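Local atomic coordinates of catalase-3 (Neurospora crassa, PDB entry 4AJ9), a protein that breaks down hydrogen peroxide to water and oxygen with the help of heme, and so probably protects cells from its toxic effects. Residues C[115-120]-C[193-199]; C[595-599]-C[613-617]; C[477-481]-C[495-501]; C[127-132]-C[370-375]; C[550-555]-C[654-658]. All coordinates share one frame. Numbering follows the deposited sequence.

Contact 1: C[115-120]-C[193-199]; sequences TARDVH and AMSGNGI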
# COMPACT_ATOMS: atom_id res chain seq x y z
N THR C 115 -19.87 14.78 20.51
CA THR C 115 -21.19 14.67 21.14
C THR C 115 -22.32 14.24 20.20
O THR C 115 -23.49 14.51 20.47
CB THR C 115 -21.59 15.97 21.92
OG1 THR C 115 -21.68 17.09 21.02
CG2 THR C 115 -20.55 16.28 22.99
N ALA C 116 -21.98 13.57 19.11
CA ALA C 116 -22.98 12.80 18.37
C ALA C 116 -23.56 11.76 19.33
O ALA C 116 -22.88 11.35 20.25
CB ALA C 116 -22.34 12.08 17.19
N ARG C 117 -24.81 11.34 19.12
CA ARG C 117 -25.33 10.18 19.88
C ARG C 117 -24.80 8.87 19.27
O ARG C 117 -24.94 8.64 18.08
CB ARG C 117 -26.87 10.15 19.87
CG ARG C 117 -27.43 8.88 20.52
CD ARG C 117 -28.95 8.82 20.50
NE ARG C 117 -29.61 9.95 21.16
CZ ARG C 117 -29.69 10.11 22.48
NH1 ARG C 117 -29.13 9.23 23.30
NH2 ARG C 117 -30.32 11.17 22.99
N ASP C 118 -24.20 8.02 20.10
CA ASP C 118 -23.57 6.81 19.58
C ASP C 118 -23.07 5.93 20.71
O ASP C 118 -22.90 6.40 21.84
CB ASP C 118 -22.38 7.19 18.68
CG ASP C 118 -22.08 6.15 17.62
OD1 ASP C 118 -22.74 5.09 17.60
OD2 ASP C 118 -21.15 6.39 16.81
N VAL C 119 -22.85 4.66 20.42
CA VAL C 119 -22.09 3.81 21.32
C VAL C 119 -20.69 4.43 21.39
O VAL C 119 -20.30 5.14 20.47
CB VAL C 119 -22.02 2.38 20.78
CG1 VAL C 119 -21.11 1.51 21.63
CG2 VAL C 119 -23.41 1.79 20.71
N HIS C 120 -19.96 4.21 22.49
CA HIS C 120 -18.61 4.74 22.63
C HIS C 120 -17.61 3.64 22.92
O HIS C 120 -17.88 2.76 23.74
CB HIS C 120 -18.54 5.77 23.77
CG HIS C 120 -19.35 6.99 23.51
ND1 HIS C 120 -20.73 6.97 23.46
CD2 HIS C 120 -18.98 8.26 23.20
CE1 HIS C 120 -21.17 8.18 23.17
NE2 HIS C 120 -20.13 8.98 23.01
N ALA C 193 -28.09 3.05 23.66
CA ALA C 193 -27.58 4.18 22.86
C ALA C 193 -28.58 5.35 22.88
O ALA C 193 -28.19 6.50 22.72
CB ALA C 193 -27.30 3.73 21.41
N MET C 194 -29.85 5.03 23.08
CA MET C 194 -30.90 6.05 23.21
C MET C 194 -30.97 6.63 24.63
O MET C 194 -31.74 7.56 24.87
CB MET C 194 -32.27 5.49 22.81
CG MET C 194 -32.37 5.04 21.36
SD MET C 194 -32.16 6.43 20.21
CE MET C 194 -30.70 5.90 19.30
N SER C 195 -30.18 6.08 25.55
CA SER C 195 -30.13 6.60 26.91
C SER C 195 -28.96 7.57 27.06
O SER C 195 -28.36 7.99 26.05
CB SER C 195 -30.01 5.46 27.93
OG SER C 195 -28.67 4.96 27.98
N GLY C 196 -28.63 7.94 28.29
CA GLY C 196 -27.51 8.82 28.53
C GLY C 196 -26.19 8.23 28.06
O GLY C 196 -25.23 8.95 27.80
N ASN C 197 -26.12 6.90 27.95
CA ASN C 197 -24.89 6.27 27.48
C ASN C 197 -24.54 6.76 26.07
O ASN C 197 -23.39 6.72 25.66
CB ASN C 197 -25.02 4.75 27.49
CG ASN C 197 -24.94 4.16 28.89
OD1 ASN C 197 -25.80 4.42 29.73
ND2 ASN C 197 -23.91 3.37 29.15
N GLY C 198 -25.55 7.20 25.33
CA GLY C 198 -25.34 7.64 23.96
C GLY C 198 -24.74 9.03 23.90
O GLY C 198 -24.11 9.40 22.90
N ILE C 199 -24.93 9.80 24.98
CA ILE C 199 -24.46 11.19 25.05
C ILE C 199 -23.81 11.54 26.39
O ILE C 199 -24.28 12.43 27.13
CB ILE C 199 -25.59 12.20 24.75
CG1 ILE C 199 -26.85 11.88 25.56
CG2 ILE C 199 -25.92 12.19 23.29
CD1 ILE C 199 -28.02 12.87 25.31
O HOH W 1 -30.96 10.22 25.67
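The side chain of R117 dominates this buried contact between a loop and a helix end with a 3-10 turn. With chi1 and chi2 both t, it extends, then bends at chi3 (m) to reach the C-terminal end of helix 187-193. There R117 NH1 donates to A193 O (2.9 Å) and, weakly, to S195 O (3.1 Å), while water 1 joins R117 NH2 to M194 O at 2.9 Å each. I199 lies over one face of the guanidinium, and M194 brings CE within 3.6 Å of R117 CD. G198 fits under this arm because it has no side chain: a CB would collide with R117 NH1 and A193 O. G198 O accepts from D118 N (3.1 Å). The p rotamer of S195 lets OG accept from N197 N (3.2 Å), an ST turn, and OG also bonds to W192 O. D118 turns away, its OD2 held by the backbone N of V106 and A107; as in related catalases it probably lines the main channel. The side chain of V119 comes within about 4 Å of that of N138, predicted to be an active-site residue. The contact sits among helices 187-193, 241-250 and 454-468, just ahead of strand 121-128.

Contact 2: C[595-599]-C[613-617]; sequences ERVFS and PSQIL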
# COMPACT_ATOMS: atom_id res chain seq x y z
N GLU C 595 -26.18 41.89 35.17
CA GLU C 595 -27.57 41.98 34.74
C GLU C 595 -27.72 43.02 33.63
O GLU C 595 -28.66 42.97 32.83
CB GLU C 595 -28.50 42.30 35.92
CG GLU C 595 -28.26 43.65 36.59
CD GLU C 595 -27.30 43.57 37.76
OE1 GLU C 595 -26.53 42.59 37.85
OE2 GLU C 595 -27.32 44.50 38.59
N ARG C 596 -26.78 43.96 33.58
CA ARG C 596 -26.82 45.01 32.55
C ARG C 596 -26.70 44.52 31.10
O ARG C 596 -27.01 45.25 30.17
CB ARG C 596 -25.76 46.08 32.84
CG ARG C 596 -24.33 45.57 32.87
CD ARG C 596 -23.36 46.74 32.84
NE ARG C 596 -23.68 47.64 31.73
CZ ARG C 596 -23.12 47.57 30.52
NH1 ARG C 596 -22.19 46.65 30.27
NH2 ARG C 596 -23.48 48.42 29.58
N VAL C 597 -26.24 43.28 30.91
CA VAL C 597 -26.10 42.77 29.54
C VAL C 597 -27.25 41.85 29.17
O VAL C 597 -27.27 41.26 28.09
CB VAL C 597 -24.73 42.07 29.30
CG1 VAL C 597 -23.59 43.03 29.62
CG2 VAL C 597 -24.61 40.79 30.11
N PHE C 598 -28.22 41.75 30.07
CA PHE C 598 -29.42 40.94 29.82
C PHE C 598 -30.60 41.77 29.33
O PHE C 598 -31.61 41.21 28.91
CB PHE C 598 -29.79 40.14 31.07
CG PHE C 598 -28.79 39.08 31.40
CD1 PHE C 598 -27.57 39.42 31.97
CD2 PHE C 598 -29.05 37.75 31.13
CE1 PHE C 598 -26.63 38.45 32.27
CE2 PHE C 598 -28.11 36.78 31.43
CZ PHE C 598 -26.90 37.13 31.99
N SER C 599 -30.48 43.09 29.38
CA SER C 599 -31.52 43.96 28.83
C SER C 599 -30.99 45.37 28.56
O SER C 599 -29.94 45.75 29.08
CB SER C 599 -32.72 44.06 29.77
OG SER C 599 -32.39 44.87 30.89
N PRO C 613 -25.70 36.83 26.08
CA PRO C 613 -25.73 36.57 27.52
C PRO C 613 -27.03 35.86 27.92
O PRO C 613 -26.98 34.85 28.63
CB PRO C 613 -25.64 37.97 28.14
CG PRO C 613 -24.91 38.79 27.09
CD PRO C 613 -25.45 38.26 25.78
N SER C 614 -28.17 36.38 27.47
CA SER C 614 -29.46 35.74 27.75
C SER C 614 -29.54 34.31 27.22
O SER C 614 -30.15 33.45 27.86
CB SER C 614 -30.61 36.56 27.15
OG SER C 614 -30.66 37.85 27.71
N GLN C 615 -28.98 34.06 26.05
CA GLN C 615 -29.09 32.74 25.44
C GLN C 615 -28.32 31.72 26.28
O GLN C 615 -28.77 30.59 26.48
CB GLN C 615 -28.57 32.74 24.00
CG GLN C 615 -28.90 31.46 23.23
CD GLN C 615 -30.38 31.24 23.07
OE1 GLN C 615 -31.08 32.07 22.49
NE2 GLN C 615 -30.88 30.11 23.58
N ILE C 616 -27.15 32.13 26.75
CA ILE C 616 -26.31 31.29 27.60
C ILE C 616 -27.03 30.90 28.88
O ILE C 616 -27.00 29.74 29.30
CB ILE C 616 -24.98 31.98 27.95
CG1 ILE C 616 -24.12 32.15 26.69
CG2 ILE C 616 -24.19 31.16 28.98
CD1 ILE C 616 -22.82 32.91 26.92
N LEU C 617 -27.68 31.87 29.52
CA LEU C 617 -28.38 31.59 30.77
C LEU C 617 -29.60 30.73 30.50
O LEU C 617 -29.92 29.84 31.28
CB LEU C 617 -28.79 32.89 31.47
CG LEU C 617 -29.28 32.74 32.91
CD1 LEU C 617 -28.23 32.03 33.74
CD2 LEU C 617 -29.63 34.10 33.52
O HOH W 2 -28.56 39.33 26.52
O HOH W 3 -32.83 38.33 28.90
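Within the parallel-sheet C-terminal domain, related to the class I glutamine amidotransferase-like fold, this contact lies inside a beta-alpha-beta crossover: segment 595-599 belongs to the connection leaving strand 587-590, and segment 613-617 to helix 612-622, which leads on to strand 627-630. F598 is the principal residue. Its m rotamer directs the ring at the first turns of the helix, where P613 CB sits 4.2 Å from the F598 ring centroid and only 11° off the normal, a CH-pi contact over the face. The ring reaches further along the helix, F598 CE2 lying 3.7 Å from L617 CD2. P613 is shared by two neighbours, since V597 CG2 comes within 3.6 Å of P613 CB. Together these side chains pack the first turns of the helix against the connection before it, and F598 and L617 also meet A636 of helix 634-639 and V590 of the sheet. On the outward side Q615 is hydrogen-bonded to Q615 of a second subunit. No direct hydrogen bond joins the segments. Water 2 donates to V597 O (2.8 Å) and accepts from S614 N (3.1 Å), while water 3 donates to F598 O (3.1 Å) and lies 2.5 Å from S614 OG.

Contact 3: C[477-481]-C[495-501]; sequences KKNVL and VAVALGL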
# COMPACT_ATOMS: atom_id res chain seq x y z
N LYS C 477 -41.07 2.71 9.76
CA LYS C 477 -41.56 3.23 11.04
C LYS C 477 -42.53 2.26 11.72
O LYS C 477 -42.49 2.10 12.93
CB LYS C 477 -42.17 4.63 10.89
CG LYS C 477 -41.12 5.75 10.85
CD LYS C 477 -41.74 7.13 10.62
CE LYS C 477 -42.32 7.27 9.21
NZ LYS C 477 -42.87 8.64 8.99
N LYS C 478 -43.41 1.62 10.93
CA LYS C 478 -44.37 0.69 11.51
C LYS C 478 -43.66 -0.55 12.03
O LYS C 478 -44.02 -1.10 13.07
CB LYS C 478 -45.43 0.29 10.49
CG LYS C 478 -46.41 1.40 10.15
CD LYS C 478 -47.41 0.90 9.11
CE LYS C 478 -48.45 1.96 8.79
NZ LYS C 478 -49.22 1.60 7.57
N ASN C 479 -42.65 -1.00 11.29
CA ASN C 479 -41.82 -2.13 11.70
C ASN C 479 -41.12 -1.83 13.02
O ASN C 479 -41.03 -2.68 13.89
CB ASN C 479 -40.81 -2.48 10.61
CG ASN C 479 -41.47 -3.02 9.37
OD1 ASN C 479 -42.61 -3.44 9.41
ND2 ASN C 479 -40.75 -3.00 8.25
N VAL C 480 -40.63 -0.60 13.14
CA VAL C 480 -40.01 -0.16 14.39
C VAL C 480 -41.00 -0.21 15.56
O VAL C 480 -40.69 -0.74 16.62
CB VAL C 480 -39.40 1.25 14.24
CG1 VAL C 480 -38.97 1.80 15.58
CG2 VAL C 480 -38.21 1.19 13.27
N LEU C 481 -42.21 0.32 15.36
CA LEU C 481 -43.24 0.28 16.41
C LEU C 481 -43.58 -1.15 16.81
O LEU C 481 -43.72 -1.45 17.98
CB LEU C 481 -44.52 1.00 15.97
CG LEU C 481 -44.48 2.52 16.03
CD1 LEU C 481 -45.80 3.10 15.56
CD2 LEU C 481 -44.16 2.99 17.45
N VAL C 495 -43.91 6.46 21.79
CA VAL C 495 -43.19 6.72 20.55
C VAL C 495 -44.16 6.91 19.38
O VAL C 495 -44.02 7.84 18.60
CB VAL C 495 -42.19 5.58 20.21
CG1 VAL C 495 -41.69 5.70 18.77
CG2 VAL C 495 -41.03 5.56 21.22
N ALA C 496 -45.15 6.03 19.29
CA ALA C 496 -46.15 6.12 18.22
C ALA C 496 -46.76 7.52 18.13
O ALA C 496 -47.04 8.00 17.04
CB ALA C 496 -47.25 5.07 18.43
N VAL C 497 -46.97 8.16 19.28
CA VAL C 497 -47.56 9.50 19.27
C VAL C 497 -46.77 10.43 18.37
O VAL C 497 -47.34 11.11 17.51
CB VAL C 497 -47.61 10.11 20.68
CG1 VAL C 497 -47.97 11.59 20.59
CG2 VAL C 497 -48.61 9.36 21.54
N ALA C 498 -45.46 10.45 18.55
CA ALA C 498 -44.58 11.33 17.77
C ALA C 498 -44.65 11.07 16.27
O ALA C 498 -44.56 12.00 15.46
CB ALA C 498 -43.12 11.20 18.27
N LEU C 499 -44.81 9.80 15.90
CA LEU C 499 -44.79 9.39 14.50
C LEU C 499 -46.17 9.47 13.86
O LEU C 499 -46.33 9.20 12.67
CB LEU C 499 -44.27 7.96 14.41
CG LEU C 499 -42.94 7.71 15.14
CD1 LEU C 499 -42.51 6.26 15.01
CD2 LEU C 499 -41.87 8.64 14.59
N GLY C 500 -47.18 9.84 14.65
CA GLY C 500 -48.54 9.95 14.15
C GLY C 500 -49.10 8.61 13.74
O GLY C 500 -49.87 8.51 12.78
N LEU C 501 -48.70 7.57 14.47
CA LEU C 501 -49.17 6.22 14.18
C LEU C 501 -50.07 5.72 15.31
O LEU C 501 -50.02 6.23 16.43
CB LEU C 501 -47.98 5.27 13.97
CG LEU C 501 -47.13 5.60 12.74
CD1 LEU C 501 -45.83 4.78 12.71
CD2 LEU C 501 -47.92 5.38 11.46
O HOH W 4 -45.27 8.62 10.43
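Helices 474-487 and 489-499 form an antiparallel helical hairpin in the helical region that follows the catalase barrel; their short segments run at 167° with axes 10.9 Å apart. K477, the first residue, faces the partner with the aliphatic part of its side chain: K477 CB is 4.1 Å from L501 CD1, and K477 CD is 4.2 Å from L499 CD2. Its charged end extends past this apolar zone to water 4, which accepts from K477 NZ (2.8 Å) and donates to L499 O (2.5 Å); E474 gives NZ a long, weak ion pair. K478 adds a marginal contact from CG to L501 CD1 at 4.3 Å. One turn on from K477 comes L481, the centre of the interface. L481 CD1 touches L501 CD1 at 3.3 Å and A496 CB at 3.8 Å, L481 CD2 meets V495 CG1 at 3.9 Å, and L481 CG lies 4.3 Å from L499 CD1. L501 can reach back to helix 474-487 because the chain turns in a Schellman motif: G500 has positive phi, L501 N bonds to A496 O (3.1 Å), and G500 N to V497 O (3.1 Å). Around the hairpin, helix 454-468 meets V495 and L499 through I464 and A468, helix 174-182 packs on V480 with W177 and S181, and L569 and L607 of a second subunit reach K477 and V497.

Contact 4: C[127-132]-C[370-375]; sequences YTDEGN and INRPVS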
# COMPACT_ATOMS: atom_id res chain seq x y z
N TYR C 127 0.37 -3.02 28.91
CA TYR C 127 1.67 -3.42 28.40
C TYR C 127 2.33 -4.30 29.48
O TYR C 127 3.19 -3.82 30.23
CB TYR C 127 2.53 -2.19 28.10
CG TYR C 127 2.01 -1.27 27.00
CD1 TYR C 127 1.08 -0.26 27.28
CD2 TYR C 127 2.49 -1.39 25.70
CE1 TYR C 127 0.63 0.59 26.26
CE2 TYR C 127 2.05 -0.55 24.69
CZ TYR C 127 1.12 0.44 24.98
OH TYR C 127 0.69 1.27 23.96
N THR C 128 1.91 -5.56 29.57
CA THR C 128 2.35 -6.44 30.67
C THR C 128 3.71 -7.04 30.40
O THR C 128 4.21 -6.98 29.27
CB THR C 128 1.37 -7.61 30.92
OG1 THR C 128 1.67 -8.70 30.03
CG2 THR C 128 -0.07 -7.16 30.73
N ASP C 129 4.32 -7.61 31.43
CA ASP C 129 5.63 -8.22 31.25
C ASP C 129 5.51 -9.59 30.57
O ASP C 129 6.51 -10.26 30.36
CB ASP C 129 6.40 -8.30 32.57
CG ASP C 129 5.57 -8.88 33.69
OD1 ASP C 129 4.66 -9.69 33.40
OD2 ASP C 129 5.82 -8.53 34.87
N GLU C 130 4.29 -9.97 30.21
CA GLU C 130 4.06 -11.19 29.41
C GLU C 130 3.28 -10.87 28.13
O GLU C 130 2.47 -11.68 27.66
CB GLU C 130 3.39 -12.30 30.25
CG GLU C 130 4.30 -12.76 31.39
CD GLU C 130 3.78 -13.94 32.20
OE1 GLU C 130 2.61 -14.36 32.01
OE2 GLU C 130 4.55 -14.46 33.03
N GLY C 131 3.54 -9.69 27.58
CA GLY C 131 2.99 -9.30 26.29
C GLY C 131 1.86 -8.30 26.44
O GLY C 131 1.38 -8.04 27.54
N ASN C 132 1.42 -7.74 25.32
CA ASN C 132 0.32 -6.79 25.36
C ASN C 132 -1.01 -7.50 25.52
O ASN C 132 -1.29 -8.45 24.79
CB ASN C 132 0.30 -5.95 24.07
CG ASN C 132 1.47 -5.01 23.98
OD1 ASN C 132 2.13 -4.73 24.99
ND2 ASN C 132 1.75 -4.51 22.78
N ILE C 370 4.21 2.86 19.62
CA ILE C 370 3.00 2.78 20.46
C ILE C 370 2.42 1.36 20.53
O ILE C 370 1.72 1.02 21.49
CB ILE C 370 1.91 3.80 20.02
CG1 ILE C 370 0.79 3.91 21.07
CG2 ILE C 370 1.34 3.43 18.66
CD1 ILE C 370 1.20 4.66 22.35
N ASN C 371 2.73 0.53 19.53
CA ASN C 371 2.28 -0.87 19.52
C ASN C 371 3.26 -1.86 20.15
O ASN C 371 2.87 -2.97 20.51
CB ASN C 371 1.95 -1.31 18.09
CG ASN C 371 0.64 -0.74 17.61
OD1 ASN C 371 -0.31 -0.59 18.38
ND2 ASN C 371 0.58 -0.40 16.33
N ARG C 372 4.54 -1.49 20.26
CA ARG C 372 5.52 -2.42 20.82
C ARG C 372 5.16 -2.85 22.24
O ARG C 372 4.72 -2.04 23.05
CB ARG C 372 6.92 -1.80 20.85
CG ARG C 372 7.53 -1.55 19.49
CD ARG C 372 8.95 -1.06 19.66
NE ARG C 372 9.74 -2.05 20.39
CZ ARG C 372 11.07 -1.99 20.51
NH1 ARG C 372 11.74 -1.00 19.94
NH2 ARG C 372 11.71 -2.93 21.19
N PRO C 373 5.36 -4.14 22.54
CA PRO C 373 5.24 -4.61 23.93
C PRO C 373 6.46 -4.16 24.70
O PRO C 373 7.44 -3.75 24.06
CB PRO C 373 5.27 -6.14 23.79
CG PRO C 373 6.13 -6.36 22.58
CD PRO C 373 5.76 -5.22 21.63
N VAL C 374 6.42 -4.20 26.03
CA VAL C 374 7.61 -3.95 26.85
C VAL C 374 8.37 -5.24 27.16
O VAL C 374 9.46 -5.20 27.71
CB VAL C 374 7.27 -3.23 28.17
CG1 VAL C 374 6.70 -1.83 27.90
CG2 VAL C 374 6.30 -4.05 29.00
N SER C 375 7.81 -6.38 26.79
CA SER C 375 8.33 -7.69 27.21
C SER C 375 9.23 -8.47 26.23
O SER C 375 9.65 -9.58 26.55
CB SER C 375 7.16 -8.59 27.62
OG SER C 375 6.27 -8.75 26.53
O HOH W 5 4.05 -5.61 26.96
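The tight turn of the beta hairpin formed by strands 121-128 and 131-138 of the catalase barrel lies here against the loop that follows helix 343-360, the helix bearing Y352, by similarity the axial ligand of the heme iron. T128 and G131 close the turn: G131 N donates to T128 O (3.3 Å), and T128 N weakly to G131 O (3.2 Å). T128 OG1 accepts from E130 N (2.9 Å) in an ST turn and donates to G131 O (2.6 Å). The backbone angles of G131 would press any CB against the preceding carbonyl. From the strand, Y127 extends alongside the loop and donates from OH to I370 O (2.7 Å), while R372 O lies 3.5 Å from Y127 CE2 at the ring edge. Nearer the turn, V374 CG2 approaches Y127 O at 3.4 Å, and S375 CB sits 3.3 Å from D129 O. Water 5 draws the two parts together, donating to T128 O (2.7 Å) and N132 OD1 (2.9 Å) and accepting from V374 N (2.9 Å). N132 OD1 also lies 3.3 Å from P373 CA. Beyond the segments, R5 makes a cation-pi contact with Y127, and E130 forms a salt bridge with R416. F100 of strand 96-104 packs on Y127 and I370, while F22 and G23 of a neighbouring subunit touch P373 and S375, so the loop takes part in a subunit interface of the tetramer.

Contact 5: C[550-555]-C[654-658]; sequences ALKEQL and QDEVI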
# COMPACT_ATOMS: atom_id res chain seq x y z
N ALA C 550 -13.17 37.29 42.33
CA ALA C 550 -13.24 36.72 43.67
C ALA C 550 -14.04 35.42 43.67
O ALA C 550 -13.65 34.42 44.26
CB ALA C 550 -13.86 37.72 44.64
N LEU C 551 -15.18 35.47 42.99
CA LEU C 551 -16.03 34.30 42.84
C LEU C 551 -15.21 33.16 42.25
O LEU C 551 -15.26 32.02 42.73
CB LEU C 551 -17.22 34.64 41.93
CG LEU C 551 -18.20 33.54 41.58
CD1 LEU C 551 -18.93 33.05 42.82
CD2 LEU C 551 -19.19 34.04 40.54
N LYS C 552 -14.43 33.49 41.23
CA LYS C 552 -13.61 32.52 40.53
C LYS C 552 -12.60 31.86 41.45
O LYS C 552 -12.46 30.63 41.46
CB LYS C 552 -12.88 33.20 39.37
CG LYS C 552 -11.94 32.28 38.60
CD LYS C 552 -11.37 33.01 37.39
CE LYS C 552 -10.45 32.11 36.59
NZ LYS C 552 -9.86 32.84 35.43
N GLU C 553 -11.90 32.67 42.23
CA GLU C 553 -10.85 32.15 43.10
C GLU C 553 -11.39 31.18 44.14
O GLU C 553 -10.75 30.19 44.46
CB GLU C 553 -10.05 33.28 43.75
CG GLU C 553 -9.21 34.07 42.76
CD GLU C 553 -8.29 35.06 43.43
OE1 GLU C 553 -8.33 35.16 44.68
OE2 GLU C 553 -7.53 35.75 42.71
N GLN C 554 -12.58 31.46 44.67
CA GLN C 554 -13.21 30.57 45.63
C GLN C 554 -13.61 29.26 44.96
O GLN C 554 -13.32 28.18 45.47
CB GLN C 554 -14.42 31.22 46.29
CG GLN C 554 -14.09 32.44 47.13
CD GLN C 554 -13.04 32.16 48.18
OE1 GLN C 554 -13.16 31.22 48.98
NE2 GLN C 554 -11.98 32.97 48.19
N LEU C 555 -14.29 29.37 43.82
CA LEU C 555 -14.70 28.19 43.08
C LEU C 555 -13.49 27.31 42.78
O LEU C 555 -13.51 26.10 43.03
CB LEU C 555 -15.45 28.58 41.80
CG LEU C 555 -16.85 29.15 42.02
CD1 LEU C 555 -17.41 29.79 40.75
CD2 LEU C 555 -17.79 28.06 42.55
N GLN C 654 -22.49 36.10 47.44
CA GLN C 654 -21.45 35.27 46.85
C GLN C 654 -21.27 33.95 47.59
O GLN C 654 -21.22 32.88 46.98
CB GLN C 654 -20.11 36.01 46.78
CG GLN C 654 -18.94 35.14 46.35
CD GLN C 654 -17.65 35.92 46.18
OE1 GLN C 654 -17.60 36.93 45.47
NE2 GLN C 654 -16.59 35.47 46.84
N ASP C 655 -21.18 34.02 48.92
CA ASP C 655 -20.99 32.83 49.73
C ASP C 655 -22.07 31.77 49.48
O ASP C 655 -21.75 30.59 49.31
CB ASP C 655 -20.92 33.18 51.22
CG ASP C 655 -21.94 34.22 51.63
OD1 ASP C 655 -23.09 33.85 51.96
OD2 ASP C 655 -21.60 35.43 51.61
N GLU C 656 -23.33 32.19 49.45
CA GLU C 656 -24.44 31.24 49.29
C GLU C 656 -24.43 30.61 47.90
O GLU C 656 -24.62 29.41 47.76
CB GLU C 656 -25.79 31.93 49.49
CG GLU C 656 -25.82 33.02 50.54
CD GLU C 656 -27.07 33.88 50.44
OE1 GLU C 656 -28.14 33.33 50.09
OE2 GLU C 656 -26.98 35.10 50.68
N VAL C 657 -24.23 31.45 46.88
CA VAL C 657 -24.20 31.01 45.49
C VAL C 657 -23.14 29.94 45.26
O VAL C 657 -23.39 28.93 44.60
CB VAL C 657 -23.93 32.20 44.55
CG1 VAL C 657 -23.54 31.72 43.16
CG2 VAL C 657 -25.14 33.11 44.51
N ILE C 658 -21.94 30.18 45.79
CA ILE C 658 -20.85 29.22 45.68
C ILE C 658 -21.26 27.89 46.31
O ILE C 658 -21.12 26.83 45.69
CB ILE C 658 -19.57 29.76 46.35
CG1 ILE C 658 -19.03 30.96 45.56
CG2 ILE C 658 -18.53 28.67 46.48
CD1 ILE C 658 -18.01 31.79 46.32
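Q654 opens helix 654-667 immediately after the last strand of the C-terminal domain, and its extended side chain (chi1 and chi2 both t) crosses to helix 544-557. Q654 CG packs 4.1 Å from L551 CD1, Q654 OE1 comes within 3.9 Å of A550 CB, and Q654 NE2 lies 3.9 Å from Q554 CG. These are van der Waals approaches, and no hydrogen bond links the two segments. D655 points away and E656 is out of reach. V657 inclines toward the partner but spends its apolar surface on the sheet, against A628 and V630 of strand 627-630. I658, one turn after Q654, makes the principal contact. I658 CG1 meets L551 CD1 at 3.4 Å, I658 CD1 approaches Q554 CB at 3.6 Å, and I658 CG2 lies 4.0 Å from L555 CD2, so the isoleucine fills the space between residues one turn apart on the opposing helix. The polar end of Q554 leads away from the interface and bonds through OE1 to K557. With the axes of the short segments 10.8 Å apart and crossing at -42°, the helices run in broadly the same sense, as expected when both follow strands of one parallel sheet. They lie side by side on it in the flavodoxin-like alpha/beta arrangement of long catalases: L551 and L555 rest on strand 533-537, L555 also on strand 561-566, and V657 on strand 627-630.

In the fold
Following the chain from its N terminus, contact 1 opens at 115-120 and closes at 193-199, fastening the approach to strand 121-128 to the end of helix 187-193. Contact 4 opens at 127-132, inside that loop, and closes only at 370-375, so the two cross; it ties the turn between strands 121-128 and 131-138 to the loop after helix 343-360. Contact 3 follows in series as a local closure of the helical hairpin. In the C-terminal domain, contact 5 closes the loop from 550 to 658, and contact 2, nested within it about 20 Å away between centres, ties the connection after strand 587-590 to helix 612-622. Contacts 2 and 4 lie on opposite sides of the chain's centre.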